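Local coordinates for protein IclR transcriptional regulator (Thermotoga maritima, PDB 1MKM) that probably binds DNA as a winged helix-turn-helix transcription factor of the IclR family and acts as a repressor, at residues 226-229 / 230-234; 25-28 / 29-33; 152-155 / 156-160; 64-67 / 68-72. All blocks are in the same frame, centred on the assembly; numbering follows the deposited sequence.

Overall arrangement
All four contacts are local, each made along one helix of a different part of the chain. Contacts 2 and 4 lie at the winged-helix end, which probably binds DNA, their centres about 24 Å apart: contact 2 spans the short first helix of the helix-turn-helix, with its apolar side buried, and contact 4 opens helix 66-75, whose side chains meet a second subunit. Contacts 1 and 3 lie in the C-terminal, GAF-like domain, probably the effector-binding part as in the family; contact 1 is partly buried, contact 3 mostly surface. Chemistry follows place: a capping box in contact 2, a close salt bridge in contact 4, a long ion pair in contact 1, and a CH-pi contact of tyrosine and valine in contact 3.

Contact 1 (226-229 / 230-234); sequences EEKI and EEYSD
Lys-228 and Tyr-232 meet one turn apart in the first turns of helix 226-246, the last helix of the IclR C-terminal, GAF-like domain, in a contact local to that helix. The lysine chain bends at chi2 (56°), carrying its aliphatic part obliquely across the phenol end of Tyr-232, where CG of Lys-228 is 3.4 Å from CZ of Tyr-232. Farther back, the carbonyl oxygen of Lys-228 sits over one face of the same ring, toward its rim, while it also accepts the backbone N-H of Tyr-232. The ring is buried: Phe-224 meets it edge-to-face, and Thr-95 and Glu-97 touch it. Glu-231 runs beside Lys-228 in the same direction, but the salt bridge between NZ of Lys-228 and OE1 of Glu-231 is long, 3.8 Å, and probably adds little. On the flank facing Tyr-186, Ser-233 turns its hydroxyl back to the preceding turn. The carbonyl oxygen of Ile-229 is thus gripped twice, by N of Ser-233 at 2.9 Å almost straight on, and by OG of Ser-233 at 3.0 Å, tilted 34° from the carbonyl plane.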
loop_
_atom_site.group_PDB
_atom_site.type_symbol
_atom_site.label_atom_id
_atom_site.label_comp_id
_atom_site.label_asym_id
_atom_site.label_seq_id
_atom_site.Cartn_x
_atom_site.Cartn_y
_atom_site.Cartn_z
ATOM N N GLU B 226 35.698 18.438 3.325
ATOM C CA GLU B 226 36.998 17.978 3.812
ATOM C C GLU B 226 36.810 17.143 5.080
ATOM O O GLU B 226 37.352 16.039 5.202
ATOM C CB GLU B 226 37.905 19.176 4.139
ATOM C CG GLU B 226 37.938 20.301 3.092
ATOM C CD GLU B 226 38.705 19.944 1.826
ATOM O OE1 GLU B 226 39.877 19.522 1.933
ATOM O OE2 GLU B 226 38.138 20.100 0.723
ATOM N N GLU B 227 36.048 17.692 6.026
ATOM C CA GLU B 227 35.772 17.017 7.290
ATOM C C GLU B 227 34.847 15.826 7.109
ATOM O O GLU B 227 35.045 14.786 7.732
ATOM C CB GLU B 227 35.154 17.984 8.305
ATOM C CG GLU B 227 34.201 18.992 7.696
ATOM C CD GLU B 227 34.933 20.204 7.144
ATOM O OE1 GLU B 227 35.445 21.002 7.958
ATOM O OE2 GLU B 227 35.009 20.353 5.906
ATOM N N LYS B 228 33.828 15.970 6.271
ATOM C CA LYS B 228 32.917 14.858 6.058
ATOM C C LYS B 228 33.775 13.712 5.538
ATOM O O LYS B 228 33.802 12.633 6.129
ATOM C CB LYS B 228 31.834 15.235 5.051
ATOM C CG LYS B 228 30.442 14.726 5.420
ATOM C CD LYS B 228 30.020 15.199 6.808
ATOM C CE LYS B 228 28.565 14.852 7.096
ATOM N NZ LYS B 228 28.120 15.316 8.440
ATOM N N ILE B 229 34.506 13.964 4.456
ATOM C CA ILE B 229 35.385 12.952 3.886
ATOM C C ILE B 229 36.188 12.250 4.975
ATOM O O ILE B 229 36.173 11.021 5.068
ATOM C CB ILE B 229 36.362 13.571 2.868
ATOM C CG1 ILE B 229 35.630 13.827 1.553
ATOM C CG2 ILE B 229 37.571 12.672 2.688
ATOM C CD1 ILE B 229 36.459 14.500 0.485
ATOM N N GLU B 230 36.889 13.038 5.788
ATOM C CA GLU B 230 37.698 12.511 6.887
ATOM C C GLU B 230 36.874 11.598 7.787
ATOM O O GLU B 230 37.360 10.567 8.259
ATOM C CB GLU B 230 38.273 13.662 7.723
ATOM C CG GLU B 230 39.583 14.237 7.196
ATOM C CD GLU B 230 40.785 13.348 7.504
ATOM O OE1 GLU B 230 41.105 13.171 8.699
ATOM O OE2 GLU B 230 41.410 12.825 6.554
ATOM N N GLU B 231 35.624 11.986 8.010
ATOM C CA GLU B 231 34.710 11.227 8.853
ATOM C C GLU B 231 34.286 9.914 8.209
ATOM O O GLU B 231 34.262 8.865 8.862
ATOM C CB GLU B 231 33.473 12.069 9.154
ATOM C CG GLU B 231 32.481 11.398 10.071
ATOM C CD GLU B 231 31.517 12.389 10.675
ATOM O OE1 GLU B 231 30.827 13.093 9.907
ATOM O OE2 GLU B 231 31.457 12.467 11.919
ATOM N N TYR B 232 33.942 9.976 6.927
ATOM C CA TYR B 232 33.519 8.787 6.202
ATOM C C TYR B 232 34.678 7.789 6.092
ATOM O O TYR B 232 34.554 6.632 6.506
ATOM C CB TYR B 232 32.991 9.170 4.807
ATOM C CG TYR B 232 31.755 10.064 4.818
ATOM C CD1 TYR B 232 30.895 10.096 5.919
ATOM C CD2 TYR B 232 31.407 10.831 3.692
ATOM C CE1 TYR B 232 29.714 10.863 5.901
ATOM C CE2 TYR B 232 30.225 11.603 3.664
ATOM C CZ TYR B 232 29.381 11.607 4.780
ATOM O OH TYR B 232 28.187 12.320 4.755
ATOM N N SER B 233 35.811 8.236 5.557
ATOM C CA SER B 233 36.964 7.351 5.418
ATOM C C SER B 233 37.385 6.768 6.769
ATOM O O SER B 233 38.065 5.743 6.831
ATOM C CB SER B 233 38.140 8.099 4.770
ATOM O OG SER B 233 38.541 9.211 5.545
ATOM N N ASP B 234 36.975 7.429 7.846
ATOM C CA ASP B 234 37.289 6.986 9.195
ATOM C C ASP B 234 36.496 5.726 9.533
ATOM O O ASP B 234 37.074 4.687 9.862
ATOM C CB ASP B 234 36.941 8.080 10.209
ATOM C CG ASP B 234 38.158 8.615 10.945
ATOM O OD1 ASP B 234 37.965 9.324 11.957
ATOM O OD2 ASP B 234 39.300 8.337 10.515
#

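Contact 2 (25-28 / 29-33); sequences SVSE and IAEKF
Ile-29 and Ala-30 form the close-packed side of the short helix 26-32, hanging from the backbone just before them: N of Ile-29 donates to O of Ser-25 at 3.1 Å, and N of Ala-30 to O of Val-26 at 3.1 Å, both nearly straight. The CB of Ala-30 rests 3.5 Å from O of Ser-27, and this small methyl lets the helix come close to Ala-40. Ile-29 is wedged between Ile-13 and Ile-17 of helix 6-19 and Met-44 of helix 37-50, while Val-26 meets Val-37 and Tyr-41. Helices 26-32 and 37-50 form the helix-turn-helix of the winged domain, backed by helix 6-19. The N-terminus of helix 26-32 is closed by a capping box: N of Glu-28 donates to OG of Ser-25, although the position of that hydroxyl is less certain, and N of Ser-25 returns a bond of 3.1 Å to OE2 of Glu-28, reaching it from above the carboxylate plane. The other oxygen, OE1 of Glu-28, makes a salt bridge to Arg-60, so both oxygens of this carboxylate are engaged. The solvent side, with Glu-31 and Lys-32 exposed, is looser. CG of Glu-31 passes the carbonyl oxygen of Ser-27 at 3.4 Å and the chain runs on extended, its OE1 staying 3.8 Å from OG of Ser-27. CB of Lys-32 rests near O of Glu-28, while the rest of that side chain leads away.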
loop_
_atom_site.group_PDB
_atom_site.type_symbol
_atom_site.label_atom_id
_atom_site.label_comp_id
_atom_site.label_asym_id
_atom_site.label_seq_id
_atom_site.Cartn_x
_atom_site.Cartn_y
_atom_site.Cartn_z
ATOM N N SER B 25 0.779 -11.066 -21.365
ATOM C CA SER B 25 -0.093 -12.185 -21.739
ATOM C C SER B 25 0.597 -13.085 -22.745
ATOM O O SER B 25 1.506 -12.646 -23.447
ATOM C CB SER B 25 -1.370 -11.669 -22.389
ATOM O OG SER B 25 -1.074 -11.072 -23.643
ATOM N N VAL B 26 0.157 -14.338 -22.825
ATOM C CA VAL B 26 0.735 -15.275 -23.779
ATOM C C VAL B 26 0.645 -14.630 -25.154
ATOM O O VAL B 26 1.586 -14.684 -25.948
ATOM C CB VAL B 26 -0.042 -16.614 -23.820
ATOM C CG1 VAL B 26 -0.083 -17.238 -22.445
ATOM C CG2 VAL B 26 -1.452 -16.389 -24.329
ATOM N N SER B 27 -0.504 -14.019 -25.414
ATOM C CA SER B 27 -0.779 -13.351 -26.678
ATOM C C SER B 27 0.276 -12.310 -27.015
ATOM O O SER B 27 0.772 -12.260 -28.139
ATOM C CB SER B 27 -2.157 -12.687 -26.615
ATOM O OG SER B 27 -2.312 -11.705 -27.623
ATOM N N GLU B 28 0.624 -11.488 -26.029
ATOM C CA GLU B 28 1.600 -10.419 -26.210
ATOM C C GLU B 28 3.019 -10.901 -26.497
ATOM O O GLU B 28 3.713 -10.332 -27.342
ATOM C CB GLU B 28 1.573 -9.511 -24.982
ATOM C CG GLU B 28 0.227 -8.821 -24.791
ATOM C CD GLU B 28 0.109 -8.110 -23.458
ATOM O OE1 GLU B 28 -0.903 -7.400 -23.252
ATOM O OE2 GLU B 28 1.023 -8.263 -22.616
ATOM N N ILE B 29 3.454 -11.948 -25.800
ATOM C CA ILE B 29 4.787 -12.484 -26.029
ATOM C C ILE B 29 4.878 -13.021 -27.451
ATOM O O ILE B 29 5.852 -12.758 -28.160
ATOM C CB ILE B 29 5.125 -13.605 -25.033
ATOM C CG1 ILE B 29 5.512 -12.978 -23.692
ATOM C CG2 ILE B 29 6.243 -14.490 -25.589
ATOM C CD1 ILE B 29 6.131 -13.939 -22.704
ATOM N N ALA B 30 3.857 -13.769 -27.863
ATOM C CA ALA B 30 3.818 -14.323 -29.213
ATOM C C ALA B 30 4.022 -13.183 -30.223
ATOM O O ALA B 30 4.950 -13.212 -31.036
ATOM C CB ALA B 30 2.473 -15.028 -29.456
ATOM N N GLU B 31 3.163 -12.174 -30.150
ATOM C CA GLU B 31 3.257 -11.024 -31.043
ATOM C C GLU B 31 4.612 -10.329 -30.925
ATOM O O GLU B 31 5.077 -9.678 -31.862
ATOM C CB GLU B 31 2.140 -10.024 -30.731
ATOM C CG GLU B 31 0.740 -10.511 -31.087
ATOM C CD GLU B 31 -0.325 -9.445 -30.877
ATOM O OE1 GLU B 31 -0.594 -9.086 -29.707
ATOM O OE2 GLU B 31 -0.889 -8.963 -31.887
ATOM N N LYS B 32 5.240 -10.477 -29.764
ATOM C CA LYS B 32 6.535 -9.865 -29.505
ATOM C C LYS B 32 7.673 -10.598 -30.197
ATOM O O LYS B 32 8.550 -9.972 -30.792
ATOM C CB LYS B 32 6.799 -9.828 -28.000
ATOM C CG LYS B 32 8.210 -9.378 -27.604
ATOM C CD LYS B 32 8.429 -7.895 -27.800
ATOM C CE LYS B 32 9.797 -7.484 -27.294
ATOM N NZ LYS B 32 9.931 -6.005 -27.293
ATOM N N PHE B 33 7.659 -11.925 -30.116
ATOM C CA PHE B 33 8.716 -12.725 -30.721
ATOM C C PHE B 33 8.264 -13.572 -31.901
ATOM O O PHE B 33 8.553 -14.768 -31.966
ATOM C CB PHE B 33 9.370 -13.627 -29.670
ATOM C CG PHE B 33 10.006 -12.873 -28.533
ATOM C CD1 PHE B 33 9.253 -12.478 -27.435
ATOM C CD2 PHE B 33 11.354 -12.532 -28.577
ATOM C CE1 PHE B 33 9.828 -11.756 -26.400
ATOM C CE2 PHE B 33 11.939 -11.809 -27.548
ATOM C CZ PHE B 33 11.174 -11.419 -26.456
#

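Contact 3 (152-155 / 156-160); sequences KEYL and KIVEL
The amide nitrogen of Ile-157 donates to O of Glu-153 at 2.7 Å, the shortest hydrogen bond between 152-155 and 156-160. The N-H is bent, at 141°, and also makes a weak bond to O of Tyr-154. One residue earlier, N of Lys-156 reaches O of Lys-152 only weakly. The last turn is therefore held by bent bonds as the chain leaves the helix. Side chains bridge the same step. Glu-153 and Ile-157 run side by side in one direction, and CD1 of Ile-157 packs along the outer part of Glu-153, 3.4 Å from its CG and just as near CD and OE1. On the adjoining flank, Tyr-154 swings CG opposite its own backbone nitrogen (chi1 178°), which sends the ring along the departing chain and beneath Val-158. The valine lies over one ring face in a CH-pi contact, CB of Val-158 being 3.8 Å from the centroid of the Tyr-154 ring and 18° off its normal. Its CG1 branch extends over the phenol end, near OH of Tyr-154. A serine in place of Tyr-154 would remove the ring under Val-158 and beside Phe-107, and would probably leave the valine without its packing partner. The whole turn closes helix 148-157 at the surface of the C-terminal domain: Phe-107, in the turn joining strands 98-105 and 108-115, touches Glu-153, Tyr-154, Ile-157 and Val-158, and Tyr-134 adds to the cover of the tyrosine.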
loop_
_atom_site.group_PDB
_atom_site.type_symbol
_atom_site.label_atom_id
_atom_site.label_comp_id
_atom_site.label_asym_id
_atom_site.label_seq_id
_atom_site.Cartn_x
_atom_site.Cartn_y
_atom_site.Cartn_z
ATOM N N LYS B 152 50.130 -2.879 -13.599
ATOM C CA LYS B 152 50.742 -2.465 -14.852
ATOM C C LYS B 152 49.960 -2.962 -16.064
ATOM O O LYS B 152 49.787 -2.230 -17.048
ATOM C CB LYS B 152 52.191 -2.970 -14.895
ATOM C CG LYS B 152 53.046 -2.418 -13.751
ATOM C CD LYS B 152 54.453 -3.002 -13.726
ATOM C CE LYS B 152 55.263 -2.414 -12.572
ATOM N NZ LYS B 152 56.624 -3.005 -12.490
ATOM N N GLU B 153 49.469 -4.197 -15.986
ATOM C CA GLU B 153 48.710 -4.754 -17.092
ATOM C C GLU B 153 47.346 -4.097 -17.226
ATOM O O GLU B 153 46.870 -3.880 -18.342
ATOM C CB GLU B 153 48.509 -6.256 -16.928
ATOM C CG GLU B 153 47.861 -6.861 -18.162
ATOM C CD GLU B 153 47.352 -8.264 -17.943
ATOM O OE1 GLU B 153 46.310 -8.423 -17.272
ATOM O OE2 GLU B 153 47.998 -9.206 -18.445
ATOM N N TYR B 154 46.712 -3.794 -16.095
ATOM C CA TYR B 154 45.394 -3.160 -16.130
ATOM C C TYR B 154 45.451 -1.886 -16.959
ATOM O O TYR B 154 44.726 -1.741 -17.946
ATOM C CB TYR B 154 44.912 -2.809 -14.713
ATOM C CG TYR B 154 43.566 -2.093 -14.676
ATOM C CD1 TYR B 154 42.371 -2.810 -14.673
ATOM C CD2 TYR B 154 43.494 -0.698 -14.677
ATOM C CE1 TYR B 154 41.133 -2.156 -14.670
ATOM C CE2 TYR B 154 42.261 -0.036 -14.681
ATOM C CZ TYR B 154 41.085 -0.773 -14.678
ATOM O OH TYR B 154 39.868 -0.129 -14.691
ATOM N N LEU B 155 46.310 -0.957 -16.536
ATOM C CA LEU B 155 46.470 0.323 -17.218
ATOM C C LEU B 155 46.778 0.059 -18.679
ATOM O O LEU B 155 46.421 0.841 -19.560
ATOM C CB LEU B 155 47.610 1.129 -16.588
ATOM C CG LEU B 155 47.485 1.502 -15.108
ATOM C CD1 LEU B 155 47.512 0.250 -14.248
ATOM C CD2 LEU B 155 48.630 2.421 -14.722
ATOM N N LYS B 156 47.438 -1.067 -18.918
ATOM C CA LYS B 156 47.810 -1.476 -20.258
ATOM C C LYS B 156 46.614 -1.949 -21.088
ATOM O O LYS B 156 46.521 -1.640 -22.275
ATOM C CB LYS B 156 48.860 -2.586 -20.175
ATOM C CG LYS B 156 50.288 -2.103 -19.904
ATOM C CD LYS B 156 51.239 -3.265 -19.582
ATOM C CE LYS B 156 50.905 -4.546 -20.356
ATOM N NZ LYS B 156 50.978 -4.411 -21.838
ATOM N N ILE B 157 45.699 -2.686 -20.463
ATOM C CA ILE B 157 44.526 -3.216 -21.166
ATOM C C ILE B 157 43.294 -2.305 -21.147
ATOM O O ILE B 157 42.926 -1.706 -22.163
ATOM C CB ILE B 157 44.106 -4.600 -20.586
ATOM C CG1 ILE B 157 45.285 -5.579 -20.651
ATOM C CG2 ILE B 157 42.910 -5.153 -21.361
ATOM C CD1 ILE B 157 44.990 -6.954 -20.071
ATOM N N VAL B 158 42.664 -2.222 -19.978
ATOM C CA VAL B 158 41.452 -1.436 -19.759
ATOM C C VAL B 158 41.442 -0.010 -20.289
ATOM O O VAL B 158 42.346 0.772 -20.005
ATOM C CB VAL B 158 41.121 -1.392 -18.260
ATOM C CG1 VAL B 158 39.886 -0.541 -18.017
ATOM C CG2 VAL B 158 40.907 -2.805 -17.749
ATOM N N GLU B 159 40.407 0.317 -21.061
ATOM C CA GLU B 159 40.246 1.661 -21.607
ATOM C C GLU B 159 39.787 2.571 -20.457
ATOM O O GLU B 159 39.443 2.090 -19.370
ATOM C CB GLU B 159 39.201 1.663 -22.738
ATOM C CG GLU B 159 38.763 3.059 -23.198
ATOM C CD GLU B 159 37.695 3.039 -24.289
ATOM O OE1 GLU B 159 36.776 2.198 -24.228
ATOM O OE2 GLU B 159 37.763 3.885 -25.207
ATOM N N LEU B 160 39.788 3.880 -20.690
ATOM C CA LEU B 160 39.384 4.830 -19.665
ATOM C C LEU B 160 38.344 5.809 -20.189
ATOM O O LEU B 160 38.370 6.991 -19.842
ATOM C CB LEU B 160 40.603 5.603 -19.151
ATOM C CG LEU B 160 41.772 4.790 -18.571
ATOM C CD1 LEU B 160 42.880 5.733 -18.131
ATOM C CD2 LEU B 160 41.304 3.961 -17.389
#

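Contact 4 (64-67 / 68-72); sequences GYKL and IEYGS
Lys-66 NZ and Glu-69 OE1 form a salt bridge of 2.8 Å at the opening turn of helix 66-75, which follows the wing hairpin, strands 53-55 and 61-63, of the winged helix-turn-helix fold. The ammonium meets the carboxylate on its syn side, 27° out of plane. Bends at chi2 and chi3 turn the outer half of the lysine chain toward Glu-69 and bring NZ beside its carboxylate. Along the backbone, N of Tyr-70 donates to O of Lys-66 at 2.8 Å, and N of Gly-71 to O of Leu-67 at 2.9 Å. The same OE1 of Glu-69 lies 3.3 Å from CE1 of Tyr-65, whose ring is turned only 13° from the carboxylate plane. Behind the charge, the lysine's methylenes cover one face of Tyr-70, with CD of Lys-66 3.9 Å from the ring centroid in a CH-pi contact. Were Lys-66 cut back to an alanine, Glu-69 would probably be left without its cationic mate and that face of Tyr-70 less covered. Farther out, Tyr-70 of a second subunit packs on Leu-67, while Leu-14 of that subunit lies on the Tyr-70 of this chain, whose OH is hydrogen-bonded to OD1 of Asp-15 of the second subunit.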
loop_
_atom_site.group_PDB
_atom_site.type_symbol
_atom_site.label_atom_id
_atom_site.label_comp_id
_atom_site.label_asym_id
_atom_site.label_seq_id
_atom_site.Cartn_x
_atom_site.Cartn_y
_atom_site.Cartn_z
ATOM N N GLY B 64 8.514 -14.834 -11.479
ATOM C CA GLY B 64 8.431 -15.733 -10.347
ATOM C C GLY B 64 9.510 -15.493 -9.309
ATOM O O GLY B 64 10.267 -14.525 -9.384
ATOM N N TYR B 65 9.585 -16.402 -8.349
ATOM C CA TYR B 65 10.531 -16.314 -7.250
ATOM C C TYR B 65 11.860 -16.989 -7.541
ATOM O O TYR B 65 12.856 -16.690 -6.894
ATOM C CB TYR B 65 9.923 -16.984 -6.021
ATOM C CG TYR B 65 10.109 -18.483 -6.054
ATOM C CD1 TYR B 65 11.239 -19.076 -5.480
ATOM C CD2 TYR B 65 9.219 -19.301 -6.751
ATOM C CE1 TYR B 65 11.482 -20.432 -5.603
ATOM C CE2 TYR B 65 9.459 -20.675 -6.885
ATOM C CZ TYR B 65 10.592 -21.226 -6.308
ATOM O OH TYR B 65 10.853 -22.572 -6.440
ATOM N N LYS B 66 11.868 -17.934 -8.478
ATOM C CA LYS B 66 13.088 -18.675 -8.796
ATOM C C LYS B 66 14.328 -17.793 -8.900
ATOM O O LYS B 66 15.306 -17.998 -8.185
ATOM C CB LYS B 66 12.901 -19.467 -10.094
ATOM C CG LYS B 66 14.061 -20.342 -10.445
ATOM C CD LYS B 66 14.390 -21.288 -9.303
ATOM C CE LYS B 66 13.242 -22.238 -8.978
ATOM N NZ LYS B 66 13.630 -23.178 -7.880
ATOM N N LEU B 67 14.280 -16.817 -9.794
ATOM C CA LEU B 67 15.390 -15.898 -10.006
ATOM C C LEU B 67 15.867 -15.292 -8.670
ATOM O O LEU B 67 17.075 -15.172 -8.422
ATOM C CB LEU B 67 14.940 -14.831 -11.001
ATOM C CG LEU B 67 15.598 -14.802 -12.395
ATOM C CD1 LEU B 67 15.935 -16.175 -12.878
ATOM C CD2 LEU B 67 14.688 -14.096 -13.367
ATOM N N ILE B 68 14.913 -14.945 -7.802
ATOM C CA ILE B 68 15.235 -14.405 -6.485
ATOM C C ILE B 68 16.053 -15.448 -5.728
ATOM O O ILE B 68 17.101 -15.145 -5.152
ATOM C CB ILE B 68 13.966 -14.071 -5.678
ATOM C CG1 ILE B 68 13.153 -12.995 -6.409
ATOM C CG2 ILE B 68 14.358 -13.573 -4.315
ATOM C CD1 ILE B 68 11.729 -12.772 -5.888
ATOM N N GLU B 69 15.578 -16.687 -5.741
ATOM C CA GLU B 69 16.302 -17.765 -5.086
ATOM C C GLU B 69 17.705 -17.946 -5.698
ATOM O O GLU B 69 18.685 -18.191 -4.985
ATOM C CB GLU B 69 15.528 -19.080 -5.234
ATOM C CG GLU B 69 16.217 -20.262 -4.578
ATOM C CD GLU B 69 15.604 -21.609 -4.946
ATOM O OE1 GLU B 69 14.589 -21.648 -5.678
ATOM O OE2 GLU B 69 16.152 -22.635 -4.497
ATOM N N TYR B 70 17.806 -17.835 -7.022
ATOM C CA TYR B 70 19.094 -18.025 -7.697
ATOM C C TYR B 70 20.111 -16.969 -7.286
ATOM O O TYR B 70 21.274 -17.279 -7.025
ATOM C CB TYR B 70 18.909 -18.020 -9.220
ATOM C CG TYR B 70 18.463 -19.351 -9.782
ATOM C CD1 TYR B 70 18.234 -20.446 -8.942
ATOM C CD2 TYR B 70 18.270 -19.525 -11.166
ATOM C CE1 TYR B 70 17.827 -21.672 -9.458
ATOM C CE2 TYR B 70 17.858 -20.741 -11.690
ATOM C CZ TYR B 70 17.640 -21.807 -10.835
ATOM O OH TYR B 70 17.239 -23.010 -11.334
ATOM N N GLY B 71 19.663 -15.723 -7.241
ATOM C CA GLY B 71 20.539 -14.644 -6.841
ATOM C C GLY B 71 21.121 -14.888 -5.456
ATOM O O GLY B 71 22.321 -14.698 -5.255
ATOM N N SER B 72 20.275 -15.308 -4.510
ATOM C CA SER B 72 20.713 -15.588 -3.134
ATOM C C SER B 72 21.757 -16.689 -3.094
ATOM O O SER B 72 22.716 -16.606 -2.331
ATOM C CB SER B 72 19.529 -16.002 -2.262
ATOM O OG SER B 72 18.561 -14.987 -2.248
#